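Local coordinates for probable D-tyrosyl-tRNA(Tyr) deacylase 1 (Homo sapiens, PDB 2OKV), which hydrolyses D-aminoacyl-tRNAs and glycyl-tRNA(Ala) as a homodimeric editing enzyme, and may also take part in DNA replication, at residues Val54-Asp57 against Lys61-Ser64; Gly104-Phe109 against Ile122-Phe127. One frame throughout, in Å; residues are numbered along the deposited sequence.

Interactions 1 and 2 lie on opposite sides of the centre of the subunit, their own centres about 27 Å apart and their nearest atoms about 11 Å apart, so neither touches the other. Interaction 1 closes the loop between strands 53-55 and 65-66 at the periphery, where its tryptophan meets the second subunit. Interaction 2 joins helix 99-116 to strand 122-124, one of the two edge strands of the chain's five-stranded mixed sheet, and to the turn after it. Neither binds the magnesium ion: the side chains of Val54 in interaction 1 and Tyr106 in interaction 2 each lie about 11 Å from it.

Interaction 1. Residues Val54-Asp57 against Lys61-Ser64; sequences VFED and KHWS
Glu56 lays its side chain alongside that of His62, both pointing the same way, with carboxylate and imidazole planes only 6° apart and Glu56 OE2 3.6 Å from His62 NE2. The pair sits on a beta hairpin whose arms are the end of strand 53-55 and the loop leading into strand 65-66; a classic beta bulge, with Val54 and Phe55 both facing Lys65, lies at its base. Ser64 N donates to Phe55 O at 2.9 Å, the donor nearly in line with the carbonyl, and Asp57 N donates to Lys61 O at 3.2 Å.

Near the turn, Asp57 suits its place because a short carboxylate can fold back onto backbone N-H groups. With chi1 at 69°, its CG sits between the backbone N and the carbonyl carbon, and OD1 accepts from Lys61 N at 2.9 Å, from above the carboxylate plane, and also from Gly60 N. The Lys61 chain, bent at chi2 and chi3, brings its ammonium round to the same acid in a long salt bridge, which would add modest electrostatic attraction.

At the other end Trp63 reaches back past Val54, its six-membered ring turning an edge to Val54 CA, while CZ3 approaches Val54 CG2 at 4.2 Å. The large indole can serve two surfaces: it also packs on Pro91 and Phe93 of the second subunit. A water bridges the arms here, donating to Val54 O and accepting from Trp63 N. Phe55 points away from the loop and meets Tyr72 edge-to-face. Ser64, small and polar, brings its hydroxyl back to the turn backbone: OG donates to Lys61 O at 3.0 Å, 48° out of the carbonyl plane, and Asp57 N is the second donor to that oxygen.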
ATOM      1  N   VAL B  54      12.417   9.135   0.415  1.00 41.92           N
ATOM      2  CA  VAL B  54      11.104   9.338   0.984  1.00 42.79           C
ATOM      3  C   VAL B  54      11.170  10.151   2.296  1.00 42.63           C
ATOM      4  O   VAL B  54      10.142  10.515   2.880  1.00 42.37           O
ATOM      5  CB  VAL B  54      10.454   7.940   1.123  1.00 42.87           C
ATOM      6  CG1 VAL B  54      10.186   7.549   2.557  1.00 44.55           C
ATOM      7  CG2 VAL B  54       9.286   7.784   0.190  1.00 44.01           C
ATOM      8  N   PHE B  55      12.392  10.450   2.734  1.00 42.24           N
ATOM      9  CA  PHE B  55      12.616  11.149   4.006  1.00 42.46           C
ATOM     10  C   PHE B  55      13.121  12.578   3.837  1.00 42.57           C
ATOM     11  O   PHE B  55      13.696  12.925   2.801  1.00 41.00           O
ATOM     12  CB  PHE B  55      13.566  10.335   4.896  1.00 42.32           C
ATOM     13  CG  PHE B  55      13.040   8.963   5.221  1.00 42.50           C
ATOM     14  CD1 PHE B  55      13.490   7.841   4.522  1.00 41.47           C
ATOM     15  CD2 PHE B  55      12.064   8.796   6.206  1.00 43.84           C
ATOM     16  CE1 PHE B  55      12.966   6.563   4.800  1.00 40.72           C
ATOM     17  CE2 PHE B  55      11.541   7.517   6.500  1.00 40.24           C
ATOM     18  CZ  PHE B  55      11.992   6.405   5.783  1.00 41.94           C
ATOM     19  N   GLU B  56      12.891  13.399   4.865  1.00 43.94           N
ATOM     20  CA  GLU B  56      13.373  14.789   4.895  1.00 45.53           C
ATOM     21  C   GLU B  56      14.823  14.886   5.392  1.00 46.29           C
ATOM     22  O   GLU B  56      15.285  14.010   6.125  1.00 47.26           O
ATOM     23  CB  GLU B  56      12.496  15.642   5.820  1.00 45.39           C
ATOM     24  CG  GLU B  56      11.003  15.621   5.532  1.00 45.67           C
ATOM     25  CD  GLU B  56      10.180  16.323   6.625  1.00 47.09           C
ATOM     26  OE1 GLU B  56      10.774  16.916   7.558  1.00 49.33           O
ATOM     27  OE2 GLU B  56       8.931  16.286   6.545  1.00 48.40           O
ATOM     28  N   ASP B  57      15.528  15.941   4.989  1.00 47.07           N
ATOM     29  CA  ASP B  57      16.798  16.328   5.621  1.00 48.10           C
ATOM     30  C   ASP B  57      16.556  17.173   6.888  1.00 48.52           C
ATOM     31  O   ASP B  57      15.408  17.411   7.258  1.00 48.52           O
ATOM     32  CB  ASP B  57      17.741  17.029   4.622  1.00 47.59           C
ATOM     33  CG  ASP B  57      17.251  18.410   4.184  1.00 48.62           C
ATOM     34  OD1 ASP B  57      16.244  18.931   4.727  1.00 49.96           O
ATOM     35  OD2 ASP B  57      17.895  18.989   3.285  1.00 47.83           O
ATOM     36  N   LYS B  61      13.509  19.790   4.079  1.00 47.71           N
ATOM     37  CA  LYS B  61      13.270  19.583   2.647  1.00 47.01           C
ATOM     38  C   LYS B  61      12.783  18.146   2.416  1.00 45.78           C
ATOM     39  O   LYS B  61      13.406  17.197   2.885  1.00 45.40           O
ATOM     40  CB  LYS B  61      14.562  19.801   1.868  1.00 47.11           C
ATOM     41  CG  LYS B  61      14.307  20.187   0.304  1.00 49.43           C
ATOM     42  CD  LYS B  61      15.263  19.393  -0.657  1.00 51.47           C
ATOM     43  CE  LYS B  61      16.753  19.529  -0.157  1.00 52.89           C
ATOM     44  NZ  LYS B  61      17.656  18.401  -0.658  1.00 53.37           N
ATOM     45  N   HIS B  62      11.675  17.997   1.695  1.00 44.85           N
ATOM     46  CA  HIS B  62      11.085  16.674   1.427  1.00 44.49           C
ATOM     47  C   HIS B  62      11.877  15.926   0.356  1.00 43.61           C
ATOM     48  O   HIS B  62      12.588  16.544  -0.448  1.00 42.41           O
ATOM     49  CB  HIS B  62       9.639  16.839   0.958  1.00 45.05           C
ATOM     50  CG  HIS B  62       8.706  17.355   2.011  1.00 46.66           C
ATOM     51  ND1 HIS B  62       7.341  17.152   1.956  1.00 47.16           N
ATOM     52  CD2 HIS B  62       8.936  18.048   3.150  1.00 47.54           C
ATOM     53  CE1 HIS B  62       6.770  17.717   3.006  1.00 48.34           C
ATOM     54  NE2 HIS B  62       7.714  18.267   3.745  1.00 48.22           N
ATOM     55  N   TRP B  63      11.764  14.598   0.365  1.00 43.10           N
ATOM     56  CA  TRP B  63      12.298  13.743  -0.703  1.00 42.49           C
ATOM     57  C   TRP B  63      13.801  13.879  -0.894  1.00 42.36           C
ATOM     58  O   TRP B  63      14.295  13.887  -2.033  1.00 42.37           O
ATOM     59  CB  TRP B  63      11.564  14.022  -2.033  1.00 42.76           C
ATOM     60  CG  TRP B  63      10.075  14.301  -1.864  1.00 42.71           C
ATOM     61  CD1 TRP B  63       9.379  15.377  -2.334  1.00 44.04           C
ATOM     62  CD2 TRP B  63       9.126  13.492  -1.149  1.00 44.05           C
ATOM     63  NE1 TRP B  63       8.052  15.289  -1.958  1.00 42.21           N
ATOM     64  CE2 TRP B  63       7.872  14.138  -1.236  1.00 44.00           C
ATOM     65  CE3 TRP B  63       9.220  12.285  -0.439  1.00 44.67           C
ATOM     66  CZ2 TRP B  63       6.715  13.613  -0.648  1.00 43.84           C
ATOM     67  CZ3 TRP B  63       8.066  11.758   0.145  1.00 43.79           C
ATOM     68  CH2 TRP B  63       6.834  12.421   0.034  1.00 44.20           C
ATOM     69  N   SER B  64      14.544  14.014   0.199  1.00 42.26           N
ATOM     70  CA  SER B  64      15.992  14.257   0.060  1.00 42.31           C
ATOM     71  C   SER B  64      16.879  13.157   0.639  1.00 41.72           C
ATOM     72  O   SER B  64      18.076  13.138   0.394  1.00 41.89           O
ATOM     73  CB  SER B  64      16.401  15.637   0.605  1.00 43.17           C
ATOM     74  OG  SER B  64      15.927  15.850   1.922  1.00 46.21           O
TER
HETATM   75  O   HOH W   1      10.070  13.586   2.548  1.00 39.71           O

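Interaction 2. Residues Gly104-Phe109 against Ile122-Phe127; sequences GFYNSF and IKDGKF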
ATOM      1  N   GLY B 104      11.928 -19.370  -1.564  1.00 38.04           N
ATOM      2  CA  GLY B 104      13.346 -19.265  -1.900  1.00 37.38           C
ATOM      3  C   GLY B 104      13.737 -17.933  -2.509  1.00 37.16           C
ATOM      4  O   GLY B 104      14.745 -17.327  -2.118  1.00 37.40           O
ATOM      5  N   PHE B 105      12.947 -17.461  -3.472  1.00 36.65           N
ATOM      6  CA  PHE B 105      13.224 -16.164  -4.104  1.00 36.42           C
ATOM      7  C   PHE B 105      13.176 -15.029  -3.071  1.00 36.81           C
ATOM      8  O   PHE B 105      14.104 -14.207  -2.994  1.00 36.83           O
ATOM      9  CB  PHE B 105      12.239 -15.900  -5.246  1.00 36.55           C
ATOM     10  CG  PHE B 105      12.604 -14.714  -6.108  1.00 37.67           C
ATOM     11  CD1 PHE B 105      12.999 -14.899  -7.423  1.00 38.92           C
ATOM     12  CD2 PHE B 105      12.547 -13.410  -5.603  1.00 38.88           C
ATOM     13  CE1 PHE B 105      13.344 -13.813  -8.221  1.00 38.63           C
ATOM     14  CE2 PHE B 105      12.898 -12.313  -6.397  1.00 39.61           C
ATOM     15  CZ  PHE B 105      13.297 -12.520  -7.706  1.00 39.07           C
ATOM     16  N   TYR B 106      12.100 -14.995  -2.284  1.00 36.65           N
ATOM     17  CA  TYR B 106      11.933 -14.035  -1.191  1.00 37.30           C
ATOM     18  C   TYR B 106      13.119 -14.053  -0.215  1.00 37.27           C
ATOM     19  O   TYR B 106      13.680 -12.996   0.121  1.00 37.33           O
ATOM     20  CB  TYR B 106      10.611 -14.304  -0.434  1.00 38.19           C
ATOM     21  CG  TYR B 106      10.338 -13.274   0.628  1.00 40.19           C
ATOM     22  CD1 TYR B 106      10.004 -11.968   0.260  1.00 41.10           C
ATOM     23  CD2 TYR B 106      10.420 -13.581   1.994  1.00 40.02           C
ATOM     24  CE1 TYR B 106       9.763 -10.992   1.193  1.00 42.17           C
ATOM     25  CE2 TYR B 106      10.189 -12.559   2.968  1.00 40.47           C
ATOM     26  CZ  TYR B 106       9.860 -11.278   2.533  1.00 41.61           C
ATOM     27  OH  TYR B 106       9.627 -10.221   3.405  1.00 41.55           O
ATOM     28  N   ASN B 107      13.493 -15.250   0.245  1.00 36.92           N
ATOM     29  CA  ASN B 107      14.629 -15.368   1.145  1.00 36.95           C
ATOM     30  C   ASN B 107      15.908 -14.792   0.520  1.00 37.33           C
ATOM     31  O   ASN B 107      16.604 -14.019   1.170  1.00 37.57           O
ATOM     32  CB  ASN B 107      14.811 -16.800   1.620  1.00 36.60           C
ATOM     33  CG  ASN B 107      13.770 -17.202   2.647  1.00 36.98           C
ATOM     34  OD1 ASN B 107      13.174 -16.346   3.313  1.00 39.02           O
ATOM     35  ND2 ASN B 107      13.539 -18.499   2.775  1.00 38.78           N
ATOM     36  N   SER B 108      16.181 -15.127  -0.741  1.00 36.82           N
ATOM     37  CA  SER B 108      17.344 -14.576  -1.455  1.00 37.02           C
ATOM     38  C   SER B 108      17.267 -13.042  -1.557  1.00 37.37           C
ATOM     39  O   SER B 108      18.289 -12.334  -1.421  1.00 36.75           O
ATOM     40  CB  SER B 108      17.484 -15.190  -2.849  1.00 36.19           C
ATOM     41  OG  SER B 108      17.807 -16.577  -2.783  1.00 37.25           O
ATOM     42  N   PHE B 109      16.058 -12.543  -1.811  1.00 38.11           N
ATOM     43  CA  PHE B 109      15.805 -11.109  -1.899  1.00 39.44           C
ATOM     44  C   PHE B 109      16.138 -10.403  -0.584  1.00 40.24           C
ATOM     45  O   PHE B 109      16.822  -9.364  -0.575  1.00 39.96           O
ATOM     46  CB  PHE B 109      14.339 -10.859  -2.280  1.00 39.74           C
ATOM     47  CG  PHE B 109      13.938  -9.431  -2.174  1.00 42.13           C
ATOM     48  CD1 PHE B 109      14.080  -8.574  -3.271  1.00 41.67           C
ATOM     49  CD2 PHE B 109      13.453  -8.923  -0.971  1.00 42.84           C
ATOM     50  CE1 PHE B 109      13.739  -7.244  -3.179  1.00 43.48           C
ATOM     51  CE2 PHE B 109      13.120  -7.577  -0.864  1.00 44.06           C
ATOM     52  CZ  PHE B 109      13.265  -6.733  -1.976  1.00 43.14           C
ATOM     53  N   ILE B 122      16.989  -4.662   8.978  1.00 41.77           N
ATOM     54  CA  ILE B 122      16.032  -5.305   8.069  1.00 41.84           C
ATOM     55  C   ILE B 122      15.261  -6.361   8.854  1.00 41.77           C
ATOM     56  O   ILE B 122      15.863  -7.287   9.398  1.00 40.23           O
ATOM     57  CB  ILE B 122      16.743  -6.009   6.849  1.00 42.36           C
ATOM     58  CG1 ILE B 122      17.714  -5.063   6.099  1.00 42.84           C
ATOM     59  CG2 ILE B 122      15.724  -6.715   5.931  1.00 43.32           C
ATOM     60  CD1 ILE B 122      17.100  -4.009   5.288  1.00 42.41           C
ATOM     61  N   LYS B 123      13.936  -6.198   8.900  1.00 42.10           N
ATOM     62  CA  LYS B 123      13.013  -7.133   9.550  1.00 42.68           C
ATOM     63  C   LYS B 123      12.031  -7.738   8.540  1.00 42.60           C
ATOM     64  O   LYS B 123      11.735  -7.149   7.495  1.00 41.34           O
ATOM     65  CB  LYS B 123      12.225  -6.418  10.664  1.00 43.14           C
ATOM     66  CG  LYS B 123      12.945  -6.294  12.012  1.00 44.37           C
ATOM     67  CD  LYS B 123      14.110  -5.301  11.990  1.00 46.40           C
ATOM     68  CE  LYS B 123      14.872  -5.276  13.326  1.00 47.19           C
ATOM     69  NZ  LYS B 123      14.094  -4.513  14.356  1.00 51.04           N
ATOM     70  N   ASP B 124      11.507  -8.911   8.882  1.00 42.95           N
ATOM     71  CA  ASP B 124      10.672  -9.682   7.988  1.00 43.65           C
ATOM     72  C   ASP B 124       9.364 -10.048   8.690  1.00 44.12           C
ATOM     73  O   ASP B 124       9.288 -10.080   9.930  1.00 43.91           O
ATOM     74  CB  ASP B 124      11.445 -10.956   7.586  1.00 44.46           C
ATOM     75  CG  ASP B 124      10.727 -11.800   6.532  1.00 45.41           C
ATOM     76  OD1 ASP B 124       9.832 -11.300   5.804  1.00 48.56           O
ATOM     77  OD2 ASP B 124      11.085 -12.983   6.430  1.00 44.80           O
ATOM     78  N   GLY B 125       8.341 -10.347   7.898  1.00 43.92           N
ATOM     79  CA  GLY B 125       7.174 -11.042   8.418  1.00 44.40           C
ATOM     80  C   GLY B 125       7.509 -12.516   8.536  1.00 45.35           C
ATOM     81  O   GLY B 125       8.682 -12.889   8.675  1.00 45.09           O
ATOM     82  N   LYS B 126       6.481 -13.361   8.461  1.00 45.80           N
ATOM     83  CA  LYS B 126       6.660 -14.812   8.431  1.00 46.49           C
ATOM     84  C   LYS B 126       6.015 -15.325   7.144  1.00 46.04           C
ATOM     85  O   LYS B 126       4.790 -15.407   7.046  1.00 44.54           O
ATOM     86  CB  LYS B 126       6.048 -15.481   9.680  1.00 46.52           C
ATOM     87  CG  LYS B 126       6.289 -16.998   9.741  1.00 48.40           C
ATOM     88  CD  LYS B 126       6.121 -17.636  11.152  1.00 48.73           C
ATOM     89  CE  LYS B 126       4.848 -17.197  11.884  1.00 51.46           C
ATOM     90  NZ  LYS B 126       4.655 -17.900  13.218  1.00 52.64           N
ATOM     91  N   PHE B 127       6.858 -15.656   6.164  1.00 46.24           N
ATOM     92  CA  PHE B 127       6.417 -15.974   4.790  1.00 46.80           C
ATOM     93  C   PHE B 127       5.084 -16.738   4.599  1.00 46.95           C
ATOM     94  O   PHE B 127       4.248 -16.325   3.814  1.00 49.15           O
ATOM     95  CB  PHE B 127       7.526 -16.668   3.984  1.00 46.50           C
ATOM     96  CG  PHE B 127       7.168 -16.870   2.536  1.00 45.89           C
ATOM     97  CD1 PHE B 127       7.450 -15.882   1.594  1.00 45.16           C
ATOM     98  CD2 PHE B 127       6.519 -18.031   2.121  1.00 46.77           C
ATOM     99  CE1 PHE B 127       7.096 -16.040   0.265  1.00 44.93           C
ATOM    100  CE2 PHE B 127       6.163 -18.208   0.780  1.00 47.31           C
ATOM    101  CZ  PHE B 127       6.455 -17.211  -0.150  1.00 46.01           C
TER
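Tyr106 reaches from helix 99-116 toward strand 122-124, where its hydroxyl donates a short hydrogen bond of 2.6 Å from OH to Asp124 OD1. The two side chains extend to meet each other from helix and strand: CG of Tyr106 stands anti to N (chi1 -175°), and Asp124 CG is likewise anti to its own N. The carboxylate meets the phenol at the ring edge. The hydroxyl approaches OD1 from above the carboxylate plane, 42° out of it, and OD1 also lies 3.1 Å from Tyr106 CE2. Aspartate suits the strand end by offering the hydroxyl an acceptor on a short stem.

Phe127, in the turn beyond the strand, runs antiparallel to the tyrosine, alongside it, and offers a flat apolar surface to its ring. Its CD1 comes within 3.8 Å of Tyr106 CD2, and its CE1 lies near Tyr106 CB. The ring centroids are 5.8 Å apart and the planes are inclined at 41°, an oblique aromatic contact. Tyrosine suits this helix-to-sheet junction because its ring can pack against Phe127, and against Cys76 and Ser78 of strand 73-78, while its far end remains polar. Leu110, one turn along the helix, touches Asp124.

Chemically, one tyrosine uses both its apolar flank, on Phe127, and its hydroxyl, on Asp124: the short bond to an acid probably polarises the phenol O-H and, with Phe127 alongside, is likely to limit how far the buried ring can swing.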